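Local atomic coordinates of histidine-containing Phosphotransfer Protein type 1, MtHPt1 (Medicago truncatula, PDB entry 3US6), a protein that probably carries phosphoryl groups from cytokinin sensor histidine kinases to response regulators in the plant two-component phosphorelay. Residues S47-D52 with K82-S87; R55-L60 with Q118-Y123; A76-F81 with N95-F100. All blocks are in the same frame, centred on the assembly; numbering follows the deposited sequence. Where two conformers were deposited one is given.

Interaction 1: S47-D52 with K82-S87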
ATOM      1  N   SER A  47       4.906  -5.269  -6.273  1.00 13.50           N
ATOM      2  CA  SER A  47       4.914  -4.792  -7.666  0.61 13.62           C
ATOM      3  C   SER A  47       3.598  -4.968  -8.356  1.00 15.19           C
ATOM      4  O   SER A  47       3.116  -4.057  -9.047  1.00 16.82           O
ATOM      5  CB  SER A  47       6.005  -5.464  -8.471  0.61 17.53           C
ATOM      6  OG  SER A  47       7.223  -4.902  -8.091  0.61 20.39           O
ATOM      7  N   LEU A  48       2.958  -6.128  -8.152  1.00 14.47           N
ATOM      8  CA  LEU A  48       1.650  -6.332  -8.744  1.00 15.75           C
ATOM      9  C   LEU A  48       0.618  -5.307  -8.211  1.00 15.32           C
ATOM     10  O   LEU A  48      -0.225  -4.835  -8.948  1.00 17.73           O
ATOM     11  CB  LEU A  48       1.124  -7.756  -8.447  1.00 16.09           C
ATOM     12  CG  LEU A  48       1.798  -8.887  -9.169  1.00 17.75           C
ATOM     13  CD1 LEU A  48       1.400 -10.177  -8.446  1.00 16.89           C
ATOM     14  CD2 LEU A  48       1.354  -8.886 -10.659  1.00 18.16           C
ATOM     15  N   PHE A  49       0.657  -5.074  -6.906  1.00 14.18           N
ATOM     16  CA  PHE A  49      -0.186  -4.083  -6.246  1.00 13.63           C
ATOM     17  C   PHE A  49       0.074  -2.697  -6.864  1.00 14.58           C
ATOM     18  O   PHE A  49      -0.915  -1.984  -7.146  1.00 16.69           O
ATOM     19  CB  PHE A  49       0.101  -4.089  -4.752  1.00 13.10           C
ATOM     20  CG  PHE A  49      -0.593  -2.995  -3.982  1.00 14.27           C
ATOM     21  CD1 PHE A  49      -1.967  -3.055  -3.821  1.00 19.35           C
ATOM     22  CD2 PHE A  49       0.096  -1.956  -3.426  1.00 14.66           C
ATOM     23  CE1 PHE A  49      -2.641  -2.063  -3.117  1.00 19.12           C
ATOM     24  CE2 PHE A  49      -0.593  -0.950  -2.752  1.00 16.26           C
ATOM     25  CZ  PHE A  49      -1.951  -1.059  -2.549  1.00 16.33           C
ATOM     26  N   PHE A  50       1.316  -2.285  -7.048  1.00 12.84           N
ATOM     27  CA  PHE A  50       1.550  -0.938  -7.587  1.00 16.38           C
ATOM     28  C   PHE A  50       0.943  -0.812  -8.988  1.00 17.24           C
ATOM     29  O   PHE A  50       0.228   0.181  -9.296  1.00 18.95           O
ATOM     30  CB  PHE A  50       3.027  -0.622  -7.656  1.00 14.29           C
ATOM     31  CG  PHE A  50       3.712  -0.518  -6.364  1.00 13.96           C
ATOM     32  CD1 PHE A  50       3.033  -0.310  -5.200  1.00 13.28           C
ATOM     33  CD2 PHE A  50       5.094  -0.632  -6.314  1.00 15.80           C
ATOM     34  CE1 PHE A  50       3.695  -0.228  -3.981  1.00 16.40           C
ATOM     35  CE2 PHE A  50       5.789  -0.461  -5.107  1.00 18.85           C
ATOM     36  CZ  PHE A  50       5.083  -0.270  -3.942  1.00 19.20           C
ATOM     37  N   ASP A  51       1.161  -1.827  -9.808  1.00 18.00           N
ATOM     38  CA  ASP A  51       0.577  -1.777 -11.181  1.00 20.41           C
ATOM     39  C   ASP A  51      -0.978  -1.685 -11.191  1.00 20.89           C
ATOM     40  O   ASP A  51      -1.565  -0.792 -11.901  1.00 26.39           O
ATOM     41  CB  ASP A  51       1.046  -3.016 -11.965  1.00 27.61           C
ATOM     42  CG  ASP A  51       2.561  -3.047 -12.181  1.00 40.92           C
ATOM     43  OD1 ASP A  51       3.238  -2.064 -11.832  1.00 52.38           O
ATOM     44  OD2 ASP A  51       3.075  -4.047 -12.719  1.00 41.27           O
ATOM     45  N   ASP A  52      -1.668  -2.510 -10.390  1.00 20.36           N
ATOM     46  CA  ASP A  52      -3.152  -2.450 -10.320  1.00 19.50           C
ATOM     47  C   ASP A  52      -3.654  -1.162  -9.677  1.00 21.83           C
ATOM     48  O   ASP A  52      -4.569  -0.529 -10.206  1.00 21.51           O
ATOM     49  CB  ASP A  52      -3.733  -3.636  -9.577  1.00 21.44           C
ATOM     50  CG  ASP A  52      -5.295  -3.613  -9.598  1.00 24.32           C
ATOM     51  OD1 ASP A  52      -5.857  -3.621 -10.721  1.00 29.10           O
ATOM     52  OD2 ASP A  52      -5.920  -3.455  -8.498  1.00 28.14           O
ATOM     53  N   LYS A  82      -9.607  -1.584  -1.750  1.00 14.29           N
ATOM     54  CA  LYS A  82      -9.590  -1.951  -0.352  1.00 15.16           C
ATOM     55  C   LYS A  82      -9.000  -3.359  -0.136  1.00 16.34           C
ATOM     56  O   LYS A  82      -8.154  -3.573   0.748  1.00 17.13           O
ATOM     57  CB  LYS A  82     -11.014  -1.870   0.198  1.00 18.97           C
ATOM     58  CG  LYS A  82     -11.106  -2.044   1.704  1.00 21.41           C
ATOM     59  CD  LYS A  82     -12.578  -2.023   2.193  1.00 48.41           C
ATOM     60  CE  LYS A  82     -12.723  -2.732   3.539  1.00 56.01           C
ATOM     61  NZ  LYS A  82     -12.336  -4.174   3.406  1.00 65.94           N
ATOM     62  N   GLY A  83      -9.452  -4.315  -0.936  1.00 14.84           N
ATOM     63  CA  GLY A  83      -9.070  -5.686  -0.815  1.00 16.64           C
ATOM     64  C   GLY A  83      -7.614  -5.915  -1.139  1.00 15.69           C
ATOM     65  O   GLY A  83      -6.902  -6.667  -0.486  1.00 14.95           O
ATOM     66  N   SER A  84      -7.178  -5.275  -2.202  1.00 13.46           N
ATOM     67  CA  SER A  84      -5.813  -5.479  -2.656  1.00 14.29           C
ATOM     68  C   SER A  84      -4.842  -4.810  -1.669  1.00 14.46           C
ATOM     69  O   SER A  84      -3.836  -5.413  -1.303  1.00 14.11           O
ATOM     70  CB  SER A  84      -5.636  -4.968  -4.086  1.00 13.96           C
ATOM     71  OG  SER A  84      -5.851  -3.609  -4.109  1.00 20.57           O
ATOM     72  N   SER A  85      -5.150  -3.576  -1.244  1.00 13.21           N
ATOM     73  CA  SER A  85      -4.314  -2.958  -0.264  1.00 12.00           C
ATOM     74  C   SER A  85      -4.289  -3.686   1.070  1.00 12.66           C
ATOM     75  O   SER A  85      -3.216  -3.866   1.652  1.00 14.75           O
ATOM     76  CB  SER A  85      -4.721  -1.472  -0.118  1.00 15.58           C
ATOM     77  OG  SER A  85      -5.963  -1.326   0.460  1.00 15.17           O
ATOM     78  N   ALA A  86      -5.427  -4.183   1.523  1.00 14.70           N
ATOM     79  CA  ALA A  86      -5.486  -4.932   2.753  1.00 13.20           C
ATOM     80  C   ALA A  86      -4.570  -6.128   2.633  1.00 16.34           C
ATOM     81  O   ALA A  86      -3.922  -6.499   3.605  1.00 16.42           O
ATOM     82  CB  ALA A  86      -6.859  -5.425   3.044  1.00 14.45           C
ATOM     83  N   SER A  87      -4.586  -6.776   1.466  1.00 14.52           N
ATOM     84  CA  SER A  87      -3.908  -8.043   1.311  1.00 15.47           C
ATOM     85  C   SER A  87      -2.353  -7.945   1.362  1.00 16.06           C
ATOM     86  O   SER A  87      -1.667  -8.934   1.681  1.00 16.96           O
ATOM     87  CB  SER A  87      -4.312  -8.707  -0.000  1.00 19.29           C
ATOM     88  OG  SER A  87      -3.589  -8.192  -1.086  1.00 16.55           O
TER
HETATM   89  O   HOH W   1      -5.088  -2.527  -6.301  1.00 31.44           O
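With CG anti to the backbone N (chi1 173°), F49 carries its ring towards helix 71-88, while S84, whose OG lies between its own backbone N and carbonyl carbon (chi1 63°), turns its hydroxyl back towards that ring and D52. CD1, CE1 and CZ of F49 do the touching. F49 CE1 comes within 3.4 Å of S85 CA, which it meets obliquely, and 3.7 Å of S85 CB, resting on both backbone and side chain. S84 OG sits at the ring edge, close to the ring plane, 3.7 Å from F49 CE1. The small serines let the ring come near the helix backbone. Beside the ring a polar link is made through one water, which donates to D52 OD2 at 2.5 Å and is also hydrogen-bonded to S84 OG at 2.6 Å; the two oxygens themselves stay 4.4 Å apart, D52 OD2 to S84 OG. Both serine hydroxyls turn back to their own helix as well, since S84 OG and S85 OG each bond to F81 O one turn earlier. D52 OD2 has a further, weak hydrogen bond from Q80 NE2. Segments 47-52 and 82-87 run nearly antiparallel, their axes at 156°, and join two successive helices of the HPt four-helix bundle, 41-64 and 71-88. The contact therefore pairs van der Waals packing of the F49 ring with a water-bridged link from D52 to S84: the water lets the charged D52 reach S84 without direct contact and probably spreads part of its charge.

Interaction 2: R55-L60 with Q118-Y123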
ATOM      1  N   ARG A  55      -3.747   1.929 -12.026  1.00 25.16           N
ATOM      2  CA  ARG A  55      -4.900   1.859 -12.904  1.00 26.47           C
ATOM      3  C   ARG A  55      -6.173   2.267 -12.182  1.00 20.63           C
ATOM      4  O   ARG A  55      -6.928   3.081 -12.687  1.00 24.07           O
ATOM      5  CB  ARG A  55      -5.068   0.454 -13.489  1.00 48.25           C
ATOM      6  CG  ARG A  55      -4.012   0.097 -14.552  1.00 93.71           C
ATOM      7  CD  ARG A  55      -4.354  -1.167 -15.332  1.00122.98           C
ATOM      8  NE  ARG A  55      -4.525  -2.322 -14.460  1.00139.37           N
ATOM      9  CZ  ARG A  55      -3.523  -3.039 -13.964  1.00148.60           C
ATOM     10  NH1 ARG A  55      -2.265  -2.717 -14.245  1.00151.57           N
ATOM     11  NH2 ARG A  55      -3.783  -4.073 -13.179  1.00150.48           N
ATOM     12  N   ILE A  56      -6.395   1.715 -10.992  1.00 21.12           N
ATOM     13  CA  ILE A  56      -7.590   2.022 -10.226  1.00 22.60           C
ATOM     14  C   ILE A  56      -7.666   3.518  -9.951  1.00 26.92           C
ATOM     15  O   ILE A  56      -8.741   4.119 -10.047  1.00 23.11           O
ATOM     16  CB  ILE A  56      -7.615   1.218  -8.880  1.00 26.83           C
ATOM     17  CG1 ILE A  56      -8.024  -0.245  -9.150  1.00 34.70           C
ATOM     18  CG2 ILE A  56      -8.537   1.892  -7.866  1.00 38.81           C
ATOM     19  CD1 ILE A  56      -9.537  -0.538  -9.097  1.00 45.61           C
ATOM     20  N   LEU A  57      -6.534   4.126  -9.551  1.00 20.28           N
ATOM     21  CA  LEU A  57      -6.531   5.505  -9.131  1.00 18.70           C
ATOM     22  C   LEU A  57      -6.768   6.433 -10.289  1.00 15.46           C
ATOM     23  O   LEU A  57      -7.483   7.463 -10.183  1.00 17.71           O
ATOM     24  CB  LEU A  57      -5.207   5.841  -8.446  1.00 16.95           C
ATOM     25  CG  LEU A  57      -5.133   5.231  -7.061  1.00 25.33           C
ATOM     26  CD1 LEU A  57      -3.714   5.456  -6.616  1.00 19.64           C
ATOM     27  CD2 LEU A  57      -6.130   5.883  -6.090  1.00 35.03           C
ATOM     28  N   LYS A  58      -6.222   6.090 -11.425  1.00 21.36           N
ATOM     29  CA  LYS A  58      -6.489   6.844 -12.628  1.00 19.99           C
ATOM     30  C   LYS A  58      -7.972   6.788 -13.009  1.00 19.01           C
ATOM     31  O   LYS A  58      -8.612   7.812 -13.268  1.00 22.57           O
ATOM     32  CB  LYS A  58      -5.666   6.302 -13.820  1.00 34.51           C
ATOM     33  CG  LYS A  58      -4.160   6.375 -13.602  1.00 72.53           C
ATOM     34  CD  LYS A  58      -3.356   5.719 -14.723  1.00101.09           C
ATOM     35  CE  LYS A  58      -3.117   6.697 -15.878  1.00119.05           C
ATOM     36  NZ  LYS A  58      -2.411   7.957 -15.458  1.00125.05           N
ATOM     37  N   ASP A  59      -8.566   5.593 -12.982  1.00 18.72           N
ATOM     38  CA  ASP A  59      -9.981   5.522 -13.309  1.00 21.45           C
ATOM     39  C   ASP A  59     -10.848   6.261 -12.271  1.00 20.79           C
ATOM     40  O   ASP A  59     -11.871   6.911 -12.628  1.00 20.83           O
ATOM     41  CB  ASP A  59     -10.419   4.071 -13.383  1.00 35.95           C
ATOM     42  CG  ASP A  59      -9.838   3.379 -14.587  1.00 50.78           C
ATOM     43  OD1 ASP A  59      -9.424   4.118 -15.526  1.00 51.71           O
ATOM     44  OD2 ASP A  59      -9.776   2.122 -14.575  1.00 44.35           O
ATOM     45  N   LEU A  60     -10.474   6.190 -10.990  1.00 17.67           N
ATOM     46  CA  LEU A  60     -11.236   6.781  -9.944  1.00 14.56           C
ATOM     47  C   LEU A  60     -11.180   8.304 -10.036  1.00 14.64           C
ATOM     48  O   LEU A  60     -12.249   8.923  -9.829  1.00 14.88           O
ATOM     49  CB  LEU A  60     -10.752   6.329  -8.567  1.00 18.97           C
ATOM     50  CG  LEU A  60     -11.236   4.971  -8.059  1.00 26.64           C
ATOM     51  CD1 LEU A  60     -10.560   4.654  -6.725  1.00 30.25           C
ATOM     52  CD2 LEU A  60     -12.731   5.018  -7.843  1.00 32.14           C
ATOM     53  N   GLN A 118      -7.253  11.693  -0.429  1.00 11.30           N
ATOM     54  CA  GLN A 118      -6.528  11.075   0.666  1.00 10.99           C
ATOM     55  C   GLN A 118      -6.095   9.645   0.338  1.00 11.26           C
ATOM     56  O   GLN A 118      -5.007   9.227   0.749  1.00 12.42           O
ATOM     57  CB  GLN A 118      -7.365  11.044   1.925  1.00 12.48           C
ATOM     58  CG  GLN A 118      -7.602  12.393   2.470  1.00 15.04           C
ATOM     59  CD  GLN A 118      -6.327  12.970   3.091  1.00 22.33           C
ATOM     60  OE1 GLN A 118      -5.786  12.419   4.056  1.00 22.15           O
ATOM     61  NE2 GLN A 118      -5.800  14.071   2.506  1.00 26.89           N
ATOM     62  N   VAL A 119      -6.957   8.847  -0.328  1.00 10.53           N
ATOM     63  CA  VAL A 119      -6.561   7.478  -0.730  1.00 11.59           C
ATOM     64  C   VAL A 119      -5.317   7.517  -1.592  1.00 11.69           C
ATOM     65  O   VAL A 119      -4.339   6.775  -1.435  1.00 11.79           O
ATOM     66  CB  VAL A 119      -7.706   6.805  -1.591  1.00 12.58           C
ATOM     67  CG1 VAL A 119      -7.271   5.481  -2.144  1.00 19.56           C
ATOM     68  CG2 VAL A 119      -8.964   6.624  -0.750  1.00 18.46           C
ATOM     69  N   LYS A 120      -5.316   8.435  -2.561  1.00 10.38           N
ATOM     70  CA  LYS A 120      -4.167   8.599  -3.452  1.00  9.39           C
ATOM     71  C   LYS A 120      -2.928   8.994  -2.645  1.00  9.88           C
ATOM     72  O   LYS A 120      -1.845   8.438  -2.885  1.00 10.69           O
ATOM     73  CB  LYS A 120      -4.477   9.597  -4.571  1.00 10.22           C
ATOM     74  CG  LYS A 120      -3.285   9.777  -5.502  1.00 16.35           C
ATOM     75  CD  LYS A 120      -3.612  10.612  -6.733  1.00 20.11           C
ATOM     76  CE  LYS A 120      -2.289  11.082  -7.478  1.00 40.21           C
ATOM     77  NZ  LYS A 120      -2.569  11.868  -8.757  1.00 32.96           N
ATOM     78  N   GLN A 121      -3.051   9.978  -1.755  1.00  9.68           N
ATOM     79  CA  GLN A 121      -1.926  10.389  -0.941  1.00 10.22           C
ATOM     80  C   GLN A 121      -1.388   9.244  -0.116  1.00  9.78           C
ATOM     81  O   GLN A 121      -0.175   9.008  -0.061  1.00 11.16           O
ATOM     82  CB  GLN A 121      -2.331  11.585  -0.081  1.00 11.39           C
ATOM     83  CG  GLN A 121      -1.257  12.104   0.835  1.00 12.45           C
ATOM     84  CD  GLN A 121      -1.748  13.437   1.509  1.00 31.98           C
ATOM     85  OE1 GLN A 121      -2.318  14.351   0.853  1.00 29.17           O
ATOM     86  NE2 GLN A 121      -1.546  13.533   2.815  1.00 39.74           N
ATOM     87  N   GLU A 122      -2.276   8.481   0.512  1.00  9.98           N
ATOM     88  CA  GLU A 122      -1.872   7.321   1.334  1.00  9.45           C
ATOM     89  C   GLU A 122      -1.202   6.241   0.468  1.00 10.04           C
ATOM     90  O   GLU A 122      -0.180   5.666   0.857  1.00 10.91           O
ATOM     91  CB  GLU A 122      -3.042   6.735   2.102  1.00 10.12           C
ATOM     92  CG  GLU A 122      -3.485   7.650   3.243  1.00  9.59           C
ATOM     93  CD  GLU A 122      -2.476   7.793   4.368  1.00 12.35           C
ATOM     94  OE1 GLU A 122      -1.609   6.905   4.560  1.00 13.11           O
ATOM     95  OE2 GLU A 122      -2.564   8.847   5.103  1.00 14.11           O
ATOM     96  N   TYR A 123      -1.704   6.031  -0.727  1.00  8.78           N
ATOM     97  CA  TYR A 123      -1.078   5.093  -1.634  1.00  9.48           C
ATOM     98  C   TYR A 123       0.336   5.522  -2.001  1.00 10.36           C
ATOM     99  O   TYR A 123       1.224   4.721  -1.904  1.00 11.17           O
ATOM    100  CB  TYR A 123      -1.926   4.910  -2.917  1.00  9.72           C
ATOM    101  CG  TYR A 123      -1.170   4.169  -3.957  1.00 11.10           C
ATOM    102  CD1 TYR A 123      -0.962   2.837  -3.840  1.00 11.63           C
ATOM    103  CD2 TYR A 123      -0.619   4.819  -5.022  1.00  9.15           C
ATOM    104  CE1 TYR A 123      -0.224   2.175  -4.753  1.00 14.01           C
ATOM    105  CE2 TYR A 123       0.111   4.157  -5.938  1.00 12.82           C
ATOM    106  CZ  TYR A 123       0.311   2.833  -5.787  1.00 12.79           C
ATOM    107  OH  TYR A 123       1.033   2.161  -6.718  1.00 16.00           O
TER
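The backbone bond from Y123 N to V119 O, 2.8 Å long, is among the shortest polar bonds here, and it sets the two residues that meet L57 one helical turn apart. L57 divides its two methyl groups between them. With CG beside the backbone N (chi1 -74°) and an extended second torsion, its branches reach across towards helix 109-142. L57 CD1 goes to the aromatic residue, lying 3.5 Å from Y123 CD2 and 3.9 Å from Y123 CG, an oblique approach to the CG-CD2 side of the ring. L57 CD2 goes the other way along the helix, to 4.1 Å from V119 CG1, a looser apolar contact. The same methyl, L57 CD2, lies 4.3 Å from K120 CA, so the forked end of L57 spans the backbone between its two main partners. K120 adds only the root of its side chain, its CB being near L57 CD2; the fully extended chain then leads its amine away. This leaves the contact between the two segments apolar, with the K120 amine carried off to the exposed side. Other helices complete the surroundings: L57 and V119 both touch F81 of helix 71-88, V119 also packs on F100, and Y123 packs on F50 and S53, earlier on helix 41-64. On the far flank E122 forms a salt bridge with R92 of helix 91-106. The axes of the two segments are 11.1 Å apart and run in nearly opposite directions, bridged by leucine, valine and tyrosine. Such an antiparallel pairing of the first and last helices of the bundle closes the four-helix bundle characteristic of the HPt domain, here built from helices 41-64, 71-88, 91-106 and 109-142.

Interaction 3: A76-F81 with N95-F100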
ATOM      1  N   ALA A  76     -17.487   0.154  -6.462  1.00 17.48           N
ATOM      2  CA  ALA A  76     -16.944  -1.159  -6.789  1.00 22.11           C
ATOM      3  C   ALA A  76     -15.410  -1.074  -6.982  1.00 17.29           C
ATOM      4  O   ALA A  76     -14.687  -1.956  -6.564  1.00 20.15           O
ATOM      5  CB  ALA A  76     -17.621  -1.690  -8.052  1.00 21.41           C
ATOM      6  N   HIS A  77     -14.929  -0.009  -7.607  1.00 19.49           N
ATOM      7  CA  HIS A  77     -13.479   0.125  -7.815  1.00 22.77           C
ATOM      8  C   HIS A  77     -12.765   0.371  -6.479  1.00 18.35           C
ATOM      9  O   HIS A  77     -11.711  -0.214  -6.238  1.00 18.82           O
ATOM     10  CB  HIS A  77     -13.164   1.222  -8.798  1.00 25.38           C
ATOM     11  CG  HIS A  77     -13.623   0.921 -10.188  1.00 49.09           C
ATOM     12  ND1 HIS A  77     -13.584   1.851 -11.206  1.00 63.55           N
ATOM     13  CD2 HIS A  77     -14.175  -0.193 -10.718  1.00 63.76           C
ATOM     14  CE1 HIS A  77     -14.072   1.315 -12.309  1.00 68.88           C
ATOM     15  NE2 HIS A  77     -14.440   0.075 -12.041  1.00 70.83           N
ATOM     16  N   VAL A  78     -13.353   1.173  -5.591  1.00 16.89           N
ATOM     17  CA  VAL A  78     -12.764   1.389  -4.274  1.00 17.15           C
ATOM     18  C   VAL A  78     -12.728   0.121  -3.480  1.00 16.00           C
ATOM     19  O   VAL A  78     -11.748  -0.183  -2.729  1.00 17.54           O
ATOM     20  CB  VAL A  78     -13.518   2.493  -3.517  1.00 22.47           C
ATOM     21  CG1 VAL A  78     -13.003   2.631  -2.063  1.00 24.03           C
ATOM     22  CG2 VAL A  78     -13.389   3.742  -4.267  1.00 26.19           C
ATOM     23  N   HIS A  79     -13.798  -0.636  -3.584  1.00 16.71           N
ATOM     24  CA  HIS A  79     -13.887  -1.903  -2.858  1.00 16.49           C
ATOM     25  C   HIS A  79     -12.761  -2.864  -3.305  1.00 16.34           C
ATOM     26  O   HIS A  79     -12.101  -3.519  -2.516  1.00 17.20           O
ATOM     27  CB  HIS A  79     -15.244  -2.546  -3.059  1.00 22.14           C
ATOM     28  CG  HIS A  79     -15.432  -3.798  -2.264  1.00 28.95           C
ATOM     29  ND1 HIS A  79     -15.669  -5.021  -2.844  1.00 45.31           N
ATOM     30  CD2 HIS A  79     -15.391  -4.013  -0.927  1.00 38.84           C
ATOM     31  CE1 HIS A  79     -15.779  -5.937  -1.900  1.00 42.57           C
ATOM     32  NE2 HIS A  79     -15.636  -5.346  -0.727  1.00 35.10           N
ATOM     33  N   GLN A  80     -12.515  -2.899  -4.610  1.00 15.93           N
ATOM     34  CA  GLN A  80     -11.439  -3.714  -5.146  1.00 17.91           C
ATOM     35  C   GLN A  80     -10.092  -3.281  -4.566  1.00 17.23           C
ATOM     36  O   GLN A  80      -9.318  -4.102  -4.140  1.00 18.41           O
ATOM     37  CB  GLN A  80     -11.423  -3.669  -6.675  1.00 22.88           C
ATOM     38  CG  GLN A  80     -10.245  -4.418  -7.249  1.00 33.63           C
ATOM     39  CD  GLN A  80     -10.237  -4.376  -8.759  1.00 48.32           C
ATOM     40  OE1 GLN A  80     -11.272  -4.573  -9.392  1.00 49.73           O
ATOM     41  NE2 GLN A  80      -9.074  -4.094  -9.342  1.00 52.87           N
ATOM     42  N   PHE A  81      -9.861  -1.961  -4.517  1.00 16.26           N
ATOM     43  CA  PHE A  81      -8.609  -1.409  -3.953  1.00 13.37           C
ATOM     44  C   PHE A  81      -8.497  -1.629  -2.466  1.00 15.36           C
ATOM     45  O   PHE A  81      -7.392  -1.839  -1.966  1.00 15.29           O
ATOM     46  CB  PHE A  81      -8.645   0.101  -4.237  1.00 16.30           C
ATOM     47  CG  PHE A  81      -7.316   0.847  -4.061  1.00 16.39           C
ATOM     48  CD1 PHE A  81      -6.107   0.203  -4.136  1.00 23.19           C
ATOM     49  CD2 PHE A  81      -7.303   2.169  -3.917  1.00 21.64           C
ATOM     50  CE1 PHE A  81      -4.921   0.946  -3.990  1.00 24.40           C
ATOM     51  CE2 PHE A  81      -6.109   2.872  -3.811  1.00 24.90           C
ATOM     52  CZ  PHE A  81      -4.951   2.243  -3.847  1.00 20.37           C
ATOM     53  N   ASN A  95      -7.867   1.711   5.157  1.00 11.71           N
ATOM     54  CA  ASN A  95      -8.788   2.492   6.008  1.00 13.65           C
ATOM     55  C   ASN A  95      -9.315   3.662   5.223  1.00 13.30           C
ATOM     56  O   ASN A  95     -10.474   4.091   5.422  1.00 14.42           O
ATOM     57  CB  ASN A  95      -8.054   2.946   7.234  1.00 13.18           C
ATOM     58  CG  ASN A  95      -7.799   1.863   8.189  1.00 18.68           C
ATOM     59  OD1 ASN A  95      -8.353   0.767   8.072  1.00 23.11           O
ATOM     60  ND2 ASN A  95      -6.921   2.124   9.156  1.00 19.40           N
ATOM     61  N   SER A  96      -8.484   4.288   4.389  1.00 11.48           N
ATOM     62  CA  SER A  96      -8.965   5.390   3.514  0.71 11.02           C
ATOM     63  C   SER A  96     -10.031   4.915   2.553  1.00 10.61           C
ATOM     64  O   SER A  96     -10.953   5.609   2.286  1.00 14.48           O
ATOM     65  CB  SER A  96      -7.881   6.113   2.715  0.71 15.47           C
ATOM     66  OG  SER A  96      -7.009   6.810   3.536  0.71 19.73           O
ATOM     67  N   CYS A  97      -9.873   3.712   2.023  1.00 12.33           N
ATOM     68  CA  CYS A  97     -10.891   3.119   1.158  1.00 12.16           C
ATOM     69  C   CYS A  97     -12.197   2.863   1.905  1.00 14.96           C
ATOM     70  O   CYS A  97     -13.261   3.095   1.365  1.00 16.22           O
ATOM     71  CB  CYS A  97     -10.377   1.799   0.569  1.00 12.59           C
ATOM     72  SG  CYS A  97      -9.120   1.962  -0.674  1.00 14.22           S
ATOM     73  N   VAL A  98     -12.107   2.386   3.145  1.00 15.07           N
ATOM     74  CA  VAL A  98     -13.309   2.266   3.997  1.00 17.69           C
ATOM     75  C   VAL A  98     -14.048   3.570   4.179  1.00 19.45           C
ATOM     76  O   VAL A  98     -15.279   3.646   4.020  1.00 16.63           O
ATOM     77  CB  VAL A  98     -12.968   1.667   5.370  1.00 20.47           C
ATOM     78  CG1 VAL A  98     -14.210   1.621   6.246  1.00 20.86           C
ATOM     79  CG2 VAL A  98     -12.377   0.249   5.186  1.00 24.61           C
ATOM     80  N   ALA A  99     -13.320   4.641   4.471  1.00 15.28           N
ATOM     81  CA  ALA A  99     -13.895   5.937   4.606  1.00 15.09           C
ATOM     82  C   ALA A  99     -14.587   6.368   3.282  1.00 17.46           C
ATOM     83  O   ALA A  99     -15.694   6.884   3.257  1.00 18.83           O
ATOM     84  CB  ALA A  99     -12.832   6.934   5.068  1.00 15.87           C
ATOM     85  N   PHE A 100     -13.818   6.137   2.223  0.51 17.18           N
ATOM     86  CA  PHE A 100     -14.285   6.396   0.867  0.51 16.39           C
ATOM     87  C   PHE A 100     -15.663   5.783   0.645  0.51 16.10           C
ATOM     88  O   PHE A 100     -16.624   6.488   0.340  0.51 20.38           O
ATOM     89  CB  PHE A 100     -13.294   5.831  -0.153  0.51 15.93           C
ATOM     90  CG  PHE A 100     -13.331   6.528  -1.483  0.51 16.02           C
ATOM     91  CD1 PHE A 100     -14.492   7.137  -1.928  0.51 16.66           C
ATOM     92  CD2 PHE A 100     -12.204   6.573  -2.288  0.51 11.72           C
ATOM     93  CE1 PHE A 100     -14.529   7.778  -3.151  0.51 10.39           C
ATOM     94  CE2 PHE A 100     -12.235   7.212  -3.512  0.51 16.12           C
ATOM     95  CZ  PHE A 100     -13.399   7.816  -3.944  0.51 15.00           C
TER
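V78 CG2 lies over one face of the F100 ring in a CH-pi contact, 3.8 Å from the ring centroid and 16° off the normal; the methyl is displaced somewhat towards the rim on the CD2 and CE2 side. F100 was modelled in two conformations, and this geometry is that of one of them. A second aromatic contact is of the sulfur-aromatic kind: C97 SG stands obliquely against the F81 ring, 4.5 Å from its centroid and 3.7 Å from F81 CD2. Purely apolar packing fills the middle, and V78 supplies it with its other methyl. The V78 CG1 methyl, which chi1 (174°) sets trans to the backbone N, points across to helix 91-106 and reaches 3.8 Å from C97 CB and 3.7 Å from F100 CB. V78 CG1 also comes within 3.5 Å of C97 O, a packing contact with the backbone. With an alanine at V78, both methyls would be gone, and the F100 face and C97 CB would probably lose their main partner here, opening a gap between the helices. Further out, F100 meets C115 of helix 109-142, which carries the interface into the bundle core. H79, the predicted phosphohistidine and not phosphorylated here, follows V78 directly but starts away from this interface, its side chain touching R101. The axes of the two segments approach to 9.1 Å, with V78 and C97 nearest by CA. Chemically the contact rests on dispersion between methyls, a polarisable sulfur and two rings, and the imidazole of H79 takes no part in it.

From the N terminus, helix 41-64 supplies 47-52 and then 55-60; helix 71-88 follows with 76-81 and 82-87, helix 91-106 with 95-100, and helix 109-142 with 118-123. Interaction 1 closes a loop of 29 residues between the first two of these helices, and interaction 3 one of 13 between the second and third. Interaction 2 joins the first to the last, spanning 57 residues, with interaction 3 nested inside it; interaction 1 crosses both of the others. Side chains connect them in space: F49 touches F81 and Y123, and I56 lies against Q80. Together the three contacts tie all four helices of the HPt bundle around one core.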